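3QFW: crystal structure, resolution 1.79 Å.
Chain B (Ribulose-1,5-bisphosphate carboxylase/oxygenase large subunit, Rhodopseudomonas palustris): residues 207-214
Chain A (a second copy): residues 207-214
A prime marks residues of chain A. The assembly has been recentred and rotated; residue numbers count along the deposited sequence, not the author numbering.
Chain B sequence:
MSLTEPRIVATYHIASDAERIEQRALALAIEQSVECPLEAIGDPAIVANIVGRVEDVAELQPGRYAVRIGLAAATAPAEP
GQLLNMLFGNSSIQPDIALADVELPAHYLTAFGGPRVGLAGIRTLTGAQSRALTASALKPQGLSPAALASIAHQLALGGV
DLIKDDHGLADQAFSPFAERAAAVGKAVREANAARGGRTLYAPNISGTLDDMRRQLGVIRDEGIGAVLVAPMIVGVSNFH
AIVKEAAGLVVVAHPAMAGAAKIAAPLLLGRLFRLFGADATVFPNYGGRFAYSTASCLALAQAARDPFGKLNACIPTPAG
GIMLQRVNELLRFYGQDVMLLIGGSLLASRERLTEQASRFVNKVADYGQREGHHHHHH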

# COMPACT_ATOMS: atom_id res chain seq x y z
N GLY B 207 -0.38 -12.73 1.40
CA GLY B 207 -1.80 -12.78 1.72
C GLY B 207 -2.22 -12.00 2.95
O GLY B 207 -1.66 -10.94 3.23
N THR B 208 -3.21 -12.50 3.68
CA THR B 208 -3.66 -11.87 4.92
C THR B 208 -2.67 -12.20 6.02
O THR B 208 -1.80 -13.05 5.84
CB THR B 208 -5.03 -12.40 5.39
OG1 THR B 208 -4.89 -13.77 5.79
CG2 THR B 208 -6.10 -12.28 4.29
N LEU B 209 -2.80 -11.55 7.17
CA LEU B 209 -1.95 -11.86 8.31
C LEU B 209 -2.06 -13.34 8.67
O LEU B 209 -1.08 -13.96 9.06
CB LEU B 209 -2.30 -10.97 9.51
CG LEU B 209 -1.47 -11.15 10.78
CD1 LEU B 209 0.03 -11.00 10.51
CD2 LEU B 209 -1.95 -10.17 11.84
N ASP B 210 -3.26 -13.91 8.52
CA ASP B 210 -3.46 -15.34 8.75
C ASP B 210 -2.62 -16.17 7.79
O ASP B 210 -1.92 -17.10 8.20
CB ASP B 210 -4.93 -15.74 8.59
CG ASP B 210 -5.86 -15.02 9.56
OD1 ASP B 210 -5.39 -14.53 10.61
OD2 ASP B 210 -7.07 -14.96 9.27
N ASP B 211 -2.69 -15.84 6.50
CA ASP B 211 -1.87 -16.52 5.51
C ASP B 211 -0.38 -16.40 5.86
O ASP B 211 0.38 -17.37 5.79
CB ASP B 211 -2.12 -15.95 4.11
CG ASP B 211 -3.56 -16.15 3.63
OD1 ASP B 211 -4.12 -17.24 3.83
OD2 ASP B 211 -4.13 -15.20 3.05
N MET B 212 0.03 -15.19 6.24
CA MET B 212 1.44 -14.95 6.53
C MET B 212 1.96 -15.78 7.72
O MET B 212 3.04 -16.34 7.65
CB MET B 212 1.74 -13.45 6.70
CG MET B 212 1.97 -12.71 5.37
SD MET B 212 2.88 -11.14 5.54
CE MET B 212 1.82 -10.29 6.70
N ARG B 213 1.18 -15.86 8.79
CA ARG B 213 1.60 -16.61 9.97
C ARG B 213 1.65 -18.11 9.70
O ARG B 213 2.52 -18.80 10.21
CB ARG B 213 0.68 -16.35 11.17
CG ARG B 213 0.68 -14.93 11.71
CD ARG B 213 -0.32 -14.78 12.86
NE ARG B 213 -0.09 -13.56 13.64
CZ ARG B 213 -1.05 -12.77 14.10
NH1 ARG B 213 -2.32 -13.05 13.87
NH2 ARG B 213 -0.74 -11.68 14.80
N ARG B 214 0.70 -18.61 8.90
CA ARG B 214 0.71 -20.01 8.50
C ARG B 214 1.98 -20.32 7.73
O ARG B 214 2.64 -21.33 7.96
CB ARG B 214 -0.51 -20.33 7.64
CG ARG B 214 -0.56 -21.78 7.12
CD ARG B 214 -1.82 -22.01 6.28
NE ARG B 214 -3.02 -21.53 6.96
CZ ARG B 214 -4.02 -22.30 7.38
NH1 ARG B 214 -3.97 -23.61 7.16
NH2 ARG B 214 -5.06 -21.77 8.00
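Chain A (207-214) GTLDDMRR

Chain A repeats the backbone of chain B: Gly207′ and Thr208′ form a short loop, and a helix starts at Leu209′ and runs on past Arg214′. Gly207′, at phi/psi 91/-150, occupies a conformation that calls for glycine. The two helices run roughly antiparallel, their N-to-C directions 138° apart and their axes 11.8 Å apart at closest approach. The register centres on the first turn, where Leu209 CA lies 6.2 Å from Leu209′ CA.

Each helix is capped at its start. Asp211′ N donates to Thr208′ OG1 at 3.1 Å, while Thr208′ N donates to Asp211′ OD2 at 2.8 Å; the first is the N-cap, and chain B repeats both bonds. Leu209, Asp210 and Arg213 supply most of the contact.

The leucines meet like with like, Leu209 CB 3.7 Å from Leu209′ CB, both with chi1 t and chi2 p. Each also reaches past its twin: Leu209 CD2 lies 4.2 Å from Thr208′ CB. Two salt bridges lie beside this apolar centre. Arg213 gives Asp210′ a paired grip, NH2 to OD2 at 2.6 Å and NH1 to OD1 at 3.1 Å. Arg213′ adopts a different rotamer, its NH2 lying 2.5 Å from Asp210 OD1 and 3.0 Å from Asp210 OD2, while Arg213′ NH1 adds a longer bond to Asp210 OD2 at 3.3 Å. The pairing recurs in both directions; its exact geometry does not.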

# COMPACT_ATOMS: atom_id res chain seq x y z
N GLY A 207 -4.83 -0.71 11.93
CA GLY A 207 -3.79 -1.49 12.58
C GLY A 207 -3.57 -2.82 11.86
O GLY A 207 -3.75 -2.91 10.65
N THR A 208 -3.16 -3.85 12.60
CA THR A 208 -2.98 -5.17 12.02
C THR A 208 -4.34 -5.81 11.86
O THR A 208 -5.35 -5.26 12.31
CB THR A 208 -2.16 -6.12 12.92
OG1 THR A 208 -2.89 -6.39 14.12
CG2 THR A 208 -0.78 -5.53 13.26
N LEU A 209 -4.37 -6.99 11.24
CA LEU A 209 -5.62 -7.73 11.11
C LEU A 209 -6.18 -8.06 12.49
O LEU A 209 -7.40 -8.10 12.68
CB LEU A 209 -5.40 -9.02 10.30
CG LEU A 209 -6.67 -9.84 10.05
CD1 LEU A 209 -7.74 -8.99 9.40
CD2 LEU A 209 -6.35 -11.06 9.20
N ASP A 210 -5.29 -8.31 13.45
CA ASP A 210 -5.71 -8.51 14.84
C ASP A 210 -6.39 -7.26 15.38
O ASP A 210 -7.45 -7.33 16.00
CB ASP A 210 -4.52 -8.85 15.73
CG ASP A 210 -3.88 -10.18 15.39
OD1 ASP A 210 -4.46 -10.96 14.60
OD2 ASP A 210 -2.80 -10.47 15.93
N ASP A 211 -5.77 -6.10 15.16
CA ASP A 211 -6.38 -4.85 15.61
C ASP A 211 -7.75 -4.65 14.96
O ASP A 211 -8.72 -4.28 15.63
CB ASP A 211 -5.49 -3.65 15.29
CG ASP A 211 -4.14 -3.74 15.97
OD1 ASP A 211 -4.07 -4.15 17.15
OD2 ASP A 211 -3.13 -3.41 15.32
N MET A 212 -7.83 -4.91 13.65
CA MET A 212 -9.08 -4.69 12.92
C MET A 212 -10.22 -5.58 13.42
O MET A 212 -11.34 -5.11 13.58
CB MET A 212 -8.88 -4.81 11.40
CG MET A 212 -8.42 -3.50 10.75
SD MET A 212 -8.59 -3.40 8.95
CE MET A 212 -7.73 -4.90 8.48
N ARG A 213 -9.94 -6.85 13.69
CA ARG A 213 -10.97 -7.77 14.16
C ARG A 213 -11.47 -7.40 15.55
O ARG A 213 -12.65 -7.55 15.85
CB ARG A 213 -10.51 -9.23 14.13
CG ARG A 213 -10.12 -9.76 12.76
CD ARG A 213 -10.12 -11.29 12.74
NE ARG A 213 -8.78 -11.86 12.60
CZ ARG A 213 -8.37 -12.59 11.57
NH1 ARG A 213 -9.19 -12.86 10.57
NH2 ARG A 213 -7.14 -13.06 11.56
N ARG A 214 -10.57 -6.91 16.39
CA ARG A 214 -10.93 -6.45 17.73
C ARG A 214 -11.86 -5.25 17.63
O ARG A 214 -12.86 -5.15 18.34
CB ARG A 214 -9.67 -6.07 18.51
CG ARG A 214 -9.84 -5.98 20.03
CD ARG A 214 -8.58 -5.36 20.68
NE ARG A 214 -8.47 -3.94 20.34
CZ ARG A 214 -7.49 -3.40 19.63
NH1 ARG A 214 -6.47 -4.15 19.19
NH2 ARG A 214 -7.51 -2.10 19.36